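Local coordinates for necrotic enteritis toxin B (Clostridium perfringens, PDB 4I0N), which forms pores in membranes as a secreted toxin with the alpha-hemolysin fold, probably by assembling several subunits into a ring, at residues A[80-86]-A[244-250]; A[190-194]-A[249-253]. All blocks are in the same frame, centred on the assembly; numbering follows the deposited sequence.

Overall arrangement
Contact 1 (80-86 with 244-250) and contact 2 (190-194 with 249-253) are both largely buried and share strand 236-255; the segments overlap at Asp249 and Tyr250, of which Tyr250 takes part in both contacts. Their centres lie about 14 Å apart. Contact 1, centred about 13 Å from the centre of the chain, joins two neighbouring strands through backbone hydrogen bonds and a salt-bridge network, burying 755 Å². Contact 2, centred about 26 Å from it, sets an irregular loop against the same strand mainly through the Tyr250 ring, which meets both side chains and backbone of the loop, with one hydrogen bond, and buries 269 Å². The two meet where Trp81 CE2 lies 3.5 Å from Phe193 CE2.

Contact 1. Residues A[80-86]-A[244-250]; sequences KWPETYR and QRFDNDY
Residues 80-86 and 244-250 run antiparallel; strand 244-250 lies at 143° to 80-82 and 164° to 84-86, short axes 4.5 and 4.8 Å apart. Hydrogen-bonded pairs are Trp81-Asn248 (Trp81 N–Asn248 O 2.9 Å, Asn248 N–Trp81 O 2.8 Å), Thr84-Phe246 (Phe246 N–Thr84 O 2.8 Å) and Arg86-Gln244 (Arg86 N–Gln244 O 2.8 Å, Gln244 N–Arg86 O 2.9 Å); Lys80-Asp249, Pro82-Asp247 and Tyr85-Arg245 are non-hydrogen-bonded. At Glu83 (phi/psi -91/-32) the chain turns a corner and the register slips by one: Phe246 O accepts from Glu83 N (2.8 Å) and Thr84 N (3.2 Å), a classic beta bulge. The bulge lets strand 76-92 change direction while still paired with 236-255, putting 80-82 and 84-86 on different sheets or faces, consistent with a passage between rim and beta-sandwich in the alpha-hemolysin fold. At the corner Glu83 OE1 accepts from Thr84 OG1 (2.6 Å), OE2 salt-bridges Lys171, and a water joins Glu83 OE1 (2.8 Å) to Asn248 ND2 (3.0 Å).

The face carrying Lys80, Pro82 and Tyr85 holds a salt-bridge network: Arg245 grips Asp247 bidentately (NE–OD1 2.8 Å, NH2–OD2 3.0 Å), and Lys80 NZ, on a p, p chain end, reaches Asp247 OD2 (3.1 Å). Lys80 also pairs with Asp67, Arg245 with Glu270. Pro82 CB and Tyr85 CE1 pack on Arg245 CD (3.6 Å) and CG (3.8 Å).

On the other face, Trp81 (chi1 p) lays its indole over Asn248 CA, NE1 bonded to Asn263. Phe246 CE2 lies over one face of the Arg86 guanidinium (salt-bridged to Asp169), while Arg86 CB, 4.1 Å from Phe246 CE2, meets the ring edge.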
loop_
_atom_site.group_PDB
_atom_site.type_symbol
_atom_site.label_atom_id
_atom_site.label_comp_id
_atom_site.label_asym_id
_atom_site.label_seq_id
_atom_site.Cartn_x
_atom_site.Cartn_y
_atom_site.Cartn_z
ATOM N N LYS A 80 3.051 10.908 17.345
ATOM C CA LYS A 80 2.749 10.974 15.929
ATOM C C LYS A 80 2.646 9.550 15.383
ATOM O O LYS A 80 3.541 8.729 15.617
ATOM C CB LYS A 80 3.833 11.762 15.179
ATOM C CG LYS A 80 3.479 11.956 13.703
ATOM C CD LYS A 80 4.526 12.740 12.956
ATOM C CE LYS A 80 5.820 11.941 12.719
ATOM N NZ LYS A 80 5.640 10.839 11.714
ATOM N N TRP A 81 1.598 9.266 14.609
ATOM C CA TRP A 81 1.327 7.892 14.186
ATOM C C TRP A 81 0.653 7.916 12.806
ATOM O O TRP A 81 0.080 8.942 12.432
ATOM C CB TRP A 81 0.464 7.173 15.244
ATOM C CG TRP A 81 -0.898 7.770 15.424
ATOM C CD1 TRP A 81 -1.223 8.912 16.110
ATOM C CD2 TRP A 81 -2.112 7.269 14.874
ATOM N NE1 TRP A 81 -2.588 9.135 16.037
ATOM C CE2 TRP A 81 -3.149 8.154 15.260
ATOM C CE3 TRP A 81 -2.426 6.156 14.072
ATOM C CZ2 TRP A 81 -4.488 7.961 14.889
ATOM C CZ3 TRP A 81 -3.754 5.946 13.709
ATOM C CH2 TRP A 81 -4.776 6.851 14.127
ATOM N N PRO A 82 0.780 6.819 12.030
ATOM C CA PRO A 82 0.234 6.821 10.671
ATOM C C PRO A 82 -1.234 6.407 10.647
ATOM O O PRO A 82 -1.585 5.279 11.038
ATOM C CB PRO A 82 1.110 5.793 9.950
ATOM C CG PRO A 82 1.441 4.803 11.006
ATOM C CD PRO A 82 1.635 5.643 12.277
ATOM N N GLU A 83 -2.090 7.329 10.217
ATOM C CA GLU A 83 -3.517 7.056 10.211
ATOM C C GLU A 83 -3.947 6.452 8.881
ATOM O O GLU A 83 -4.874 5.636 8.855
ATOM C CB GLU A 83 -4.321 8.315 10.577
ATOM C CG GLU A 83 -5.841 8.065 10.764
ATOM C CD GLU A 83 -6.621 8.083 9.455
ATOM O OE1 GLU A 83 -6.086 8.576 8.429
ATOM O OE2 GLU A 83 -7.777 7.591 9.456
ATOM N N THR A 84 -3.282 6.844 7.788
ATOM C CA THR A 84 -3.573 6.299 6.446
ATOM C C THR A 84 -2.289 6.120 5.641
ATOM O O THR A 84 -1.473 7.054 5.532
ATOM C CB THR A 84 -4.587 7.187 5.610
ATOM O OG1 THR A 84 -5.876 7.204 6.256
ATOM C CG2 THR A 84 -4.761 6.613 4.181
ATOM N N TYR A 85 -2.111 4.925 5.071
ATOM C CA TYR A 85 -1.140 4.756 3.995
ATOM C C TYR A 85 -1.882 4.759 2.643
ATOM O O TYR A 85 -2.813 3.998 2.456
ATOM C CB TYR A 85 -0.417 3.433 4.141
ATOM C CG TYR A 85 0.401 3.270 5.388
ATOM C CD1 TYR A 85 1.781 3.553 5.379
ATOM C CD2 TYR A 85 -0.172 2.761 6.561
ATOM C CE1 TYR A 85 2.571 3.356 6.524
ATOM C CE2 TYR A 85 0.612 2.572 7.731
ATOM C CZ TYR A 85 1.979 2.871 7.689
ATOM O OH TYR A 85 2.755 2.666 8.816
ATOM N N ARG A 86 -1.439 5.592 1.705
ATOM C CA ARG A 86 -2.011 5.627 0.361
ATOM C C ARG A 86 -0.989 5.153 -0.662
ATOM O O ARG A 86 0.180 5.605 -0.662
ATOM C CB ARG A 86 -2.461 7.028 -0.011
ATOM C CG ARG A 86 -3.091 7.067 -1.427
ATOM C CD ARG A 86 -3.761 8.415 -1.679
ATOM N NE ARG A 86 -4.943 8.558 -0.843
ATOM C CZ ARG A 86 -5.689 9.658 -0.756
ATOM N NH1 ARG A 86 -5.386 10.739 -1.462
ATOM N NH2 ARG A 86 -6.752 9.674 0.045
ATOM N N GLN A 244 2.220 7.581 0.048
ATOM C CA GLN A 244 1.900 8.734 0.879
ATOM C C GLN A 244 1.492 8.216 2.243
ATOM O O GLN A 244 0.763 7.231 2.342
ATOM C CB GLN A 244 0.773 9.495 0.192
ATOM C CG GLN A 244 0.528 10.892 0.638
ATOM C CD GLN A 244 -0.149 11.681 -0.489
ATOM O OE1 GLN A 244 -0.580 11.109 -1.497
ATOM N NE2 GLN A 244 -0.223 12.966 -0.331
ATOM N N ARG A 245 1.973 8.855 3.308
ATOM C CA ARG A 245 1.605 8.420 4.635
ATOM C C ARG A 245 1.025 9.622 5.368
ATOM O O ARG A 245 1.719 10.620 5.537
ATOM C CB ARG A 245 2.831 7.864 5.373
ATOM C CG ARG A 245 2.452 7.114 6.667
ATOM C CD ARG A 245 3.636 6.860 7.611
ATOM N NE ARG A 245 4.203 8.129 8.080
ATOM C CZ ARG A 245 5.480 8.471 7.944
ATOM N NH1 ARG A 245 6.368 7.611 7.430
ATOM N NH2 ARG A 245 5.881 9.667 8.367
ATOM N N PHE A 246 -0.246 9.537 5.748
ATOM C CA PHE A 246 -0.927 10.643 6.433
ATOM C C PHE A 246 -0.838 10.379 7.913
ATOM O O PHE A 246 -1.375 9.379 8.405
ATOM C CB PHE A 246 -2.381 10.738 6.002
ATOM C CG PHE A 246 -2.548 11.061 4.532
ATOM C CD1 PHE A 246 -2.425 12.378 4.092
ATOM C CD2 PHE A 246 -2.813 10.065 3.604
ATOM C CE1 PHE A 246 -2.574 12.700 2.727
ATOM C CE2 PHE A 246 -2.968 10.373 2.255
ATOM C CZ PHE A 246 -2.846 11.698 1.819
ATOM N N ASP A 247 -0.189 11.299 8.612
ATOM C CA ASP A 247 0.075 11.135 10.027
ATOM C C ASP A 247 -0.964 11.875 10.835
ATOM O O ASP A 247 -1.553 12.860 10.367
ATOM C CB ASP A 247 1.477 11.634 10.366
ATOM C CG ASP A 247 2.579 10.753 9.778
ATOM O OD1 ASP A 247 2.399 9.519 9.664
ATOM O OD2 ASP A 247 3.629 11.320 9.436
ATOM N N ASN A 248 -1.221 11.367 12.041
ATOM C CA ASN A 248 -2.016 12.070 13.036
ATOM C C ASN A 248 -1.166 12.310 14.288
ATOM O O ASN A 248 -0.161 11.620 14.502
ATOM C CB ASN A 248 -3.252 11.234 13.439
ATOM C CG ASN A 248 -4.415 11.308 12.421
ATOM O OD1 ASN A 248 -5.515 10.873 12.753
ATOM N ND2 ASN A 248 -4.168 11.810 11.194
ATOM N N ASP A 249 -1.574 13.287 15.092
ATOM C CA ASP A 249 -0.928 13.569 16.361
ATOM C C ASP A 249 -1.887 13.189 17.465
ATOM O O ASP A 249 -2.963 13.798 17.600
ATOM C CB ASP A 249 -0.640 15.068 16.503
ATOM C CG ASP A 249 0.453 15.585 15.560
ATOM O OD1 ASP A 249 1.220 14.801 14.951
ATOM O OD2 ASP A 249 0.567 16.839 15.470
ATOM N N TYR A 250 -1.493 12.204 18.265
ATOM C CA TYR A 250 -2.264 11.848 19.457
ATOM C C TYR A 250 -1.625 12.483 20.701
ATOM O O TYR A 250 -0.464 12.198 21.051
ATOM C CB TYR A 250 -2.382 10.333 19.598
ATOM C CG TYR A 250 -3.182 9.953 20.838
ATOM C CD1 TYR A 250 -4.538 10.256 20.939
ATOM C CD2 TYR A 250 -2.560 9.335 21.930
ATOM C CE1 TYR A 250 -5.266 9.940 22.108
ATOM C CE2 TYR A 250 -3.277 9.009 23.078
ATOM C CZ TYR A 250 -4.619 9.322 23.166
ATOM O OH TYR A 250 -5.311 8.977 24.307
HETATM O O HOH W 1 3.774 8.645 11.912
HETATM O O HOH W 2 -5.966 11.364 8.781
HETATM O O HOH W 3 -3.020 11.260 -3.771
#

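Contact 2. Residues A[190-194]-A[249-253]; sequences NQLFM and DYILN
An Asx turn in the long loop between strand 165-172 and helix 214-217 receives the ring of Tyr250 from strand 236-255, in a part of the alpha-hemolysin fold that is probably the rim. The turn is defined by Leu192 N donating to Asn190 OD1 at 2.9 Å, and a backbone bond from Met194 N to Gln191 O (3.0 Å) curls the chain further. Residues 190-194 have neither helix nor strand form and make no ladder with the extended strand 249-253: the nearest CA pairs are Phe193-Tyr250 at 7.5 Å and Met194-Leu252 at 7.7 Å, so the Tyr250 side chain crosses the gap to meet loop backbone as well as side chains. Tyr250, with chi1 t, points its CB toward the loop and contributes 127 of the 269 Å² buried. Phe193 N lies over the ring face, 3.4 Å from Tyr250 CE2. Phe193 (chi1 m) turns its ring edge to the Tyr250 face in a T-shaped stack, centroids 5.6 Å apart and planes at 89°. Leu192 CB makes a CH-pi contact 4.2 Å from the Tyr250 ring centroid. Farther along, Met194 CE meets Leu252 CD2 at 3.8 Å. The ring's far end is fixed by the hydroxyl: Tyr250 OH donates to the backbone Asn190 O at 2.7 Å.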
loop_
_atom_site.group_PDB
_atom_site.type_symbol
_atom_site.label_atom_id
_atom_site.label_comp_id
_atom_site.label_asym_id
_atom_site.label_seq_id
_atom_site.Cartn_x
_atom_site.Cartn_y
_atom_site.Cartn_z
ATOM N N ASN A 190 -10.273 11.457 24.040
ATOM C CA ASN A 190 -10.034 10.282 23.222
ATOM C C ASN A 190 -8.943 9.430 23.873
ATOM O O ASN A 190 -7.819 9.885 24.044
ATOM C CB ASN A 190 -9.602 10.675 21.799
ATOM C CG ASN A 190 -9.611 9.491 20.853
ATOM O OD1 ASN A 190 -9.488 8.335 21.290
ATOM N ND2 ASN A 190 -9.811 9.753 19.559
ATOM N N GLN A 191 -9.289 8.204 24.244
ATOM C CA GLN A 191 -8.351 7.329 24.949
ATOM C C GLN A 191 -7.508 6.455 24.015
ATOM O O GLN A 191 -6.795 5.563 24.478
ATOM C CB GLN A 191 -9.127 6.475 25.968
ATOM C CG GLN A 191 -9.650 7.300 27.139
ATOM C CD GLN A 191 -10.725 6.581 27.893
ATOM O OE1 GLN A 191 -10.455 5.937 28.919
ATOM N NE2 GLN A 191 -11.949 6.650 27.386
ATOM N N LEU A 192 -7.605 6.714 22.710
ATOM C CA LEU A 192 -6.926 5.943 21.647
ATOM C C LEU A 192 -5.643 5.193 22.049
ATOM O O LEU A 192 -5.610 3.958 22.005
ATOM C CB LEU A 192 -6.667 6.860 20.443
ATOM C CG LEU A 192 -6.317 6.276 19.076
ATOM C CD1 LEU A 192 -7.365 5.297 18.621
ATOM C CD2 LEU A 192 -6.161 7.422 18.070
ATOM N N PHE A 193 -4.586 5.918 22.421
ATOM C CA PHE A 193 -3.327 5.260 22.793
ATOM C C PHE A 193 -2.886 5.627 24.193
ATOM O O PHE A 193 -1.695 5.624 24.499
ATOM C CB PHE A 193 -2.195 5.572 21.792
ATOM C CG PHE A 193 -2.559 5.310 20.343
ATOM C CD1 PHE A 193 -2.834 4.018 19.898
ATOM C CD2 PHE A 193 -2.576 6.362 19.422
ATOM C CE1 PHE A 193 -3.144 3.776 18.560
ATOM C CE2 PHE A 193 -2.895 6.134 18.087
ATOM C CZ PHE A 193 -3.182 4.833 17.655
ATOM N N MET A 194 -3.858 5.905 25.050
ATOM C CA MET A 194 -3.594 6.281 26.445
ATOM C C MET A 194 -3.309 5.043 27.295
ATOM O O MET A 194 -4.175 4.169 27.446
ATOM C CB MET A 194 -4.795 7.063 26.990
ATOM C CG MET A 194 -4.631 7.572 28.434
ATOM S SD MET A 194 -6.164 8.230 29.130
ATOM C CE MET A 194 -6.349 9.759 28.192
ATOM N N ASP A 249 -1.574 13.287 15.092
ATOM C CA ASP A 249 -0.928 13.569 16.361
ATOM C C ASP A 249 -1.887 13.189 17.465
ATOM O O ASP A 249 -2.963 13.798 17.600
ATOM C CB ASP A 249 -0.640 15.068 16.503
ATOM C CG ASP A 249 0.453 15.585 15.560
ATOM O OD1 ASP A 249 1.220 14.801 14.951
ATOM O OD2 ASP A 249 0.567 16.839 15.470
ATOM N N TYR A 250 -1.493 12.204 18.265
ATOM C CA TYR A 250 -2.264 11.848 19.457
ATOM C C TYR A 250 -1.625 12.483 20.701
ATOM O O TYR A 250 -0.464 12.198 21.051
ATOM C CB TYR A 250 -2.382 10.333 19.598
ATOM C CG TYR A 250 -3.182 9.953 20.838
ATOM C CD1 TYR A 250 -4.538 10.256 20.939
ATOM C CD2 TYR A 250 -2.560 9.335 21.930
ATOM C CE1 TYR A 250 -5.266 9.940 22.108
ATOM C CE2 TYR A 250 -3.277 9.009 23.078
ATOM C CZ TYR A 250 -4.619 9.322 23.166
ATOM O OH TYR A 250 -5.311 8.977 24.307
ATOM N N ILE A 251 -2.373 13.392 21.326
ATOM C CA ILE A 251 -1.818 14.307 22.326
ATOM C C ILE A 251 -2.455 14.036 23.690
ATOM O O ILE A 251 -3.679 13.886 23.797
ATOM C CB ILE A 251 -2.081 15.781 21.918
ATOM C CG1 ILE A 251 -1.357 16.114 20.610
ATOM C CG2 ILE A 251 -1.639 16.748 23.019
ATOM C CD1 ILE A 251 -2.022 17.269 19.809
ATOM N N LEU A 252 -1.610 13.977 24.721
ATOM C CA LEU A 252 -2.052 13.809 26.105
ATOM C C LEU A 252 -1.744 15.071 26.893
ATOM O O LEU A 252 -0.628 15.601 26.813
ATOM C CB LEU A 252 -1.320 12.645 26.783
ATOM C CG LEU A 252 -1.634 11.239 26.268
ATOM C CD1 LEU A 252 -0.689 10.210 26.897
ATOM C CD2 LEU A 252 -3.106 10.888 26.474
ATOM N N ASN A 253 -2.751 15.556 27.611
ATOM C CA ASN A 253 -2.603 16.674 28.551
ATOM C C ASN A 253 -3.093 16.262 29.938
ATOM O O ASN A 253 -4.204 15.739 30.099
ATOM C CB ASN A 253 -3.406 17.900 28.090
ATOM C CG ASN A 253 -2.834 18.561 26.856
ATOM O OD1 ASN A 253 -1.872 19.318 26.937
ATOM N ND2 ASN A 253 -3.453 18.313 25.707
#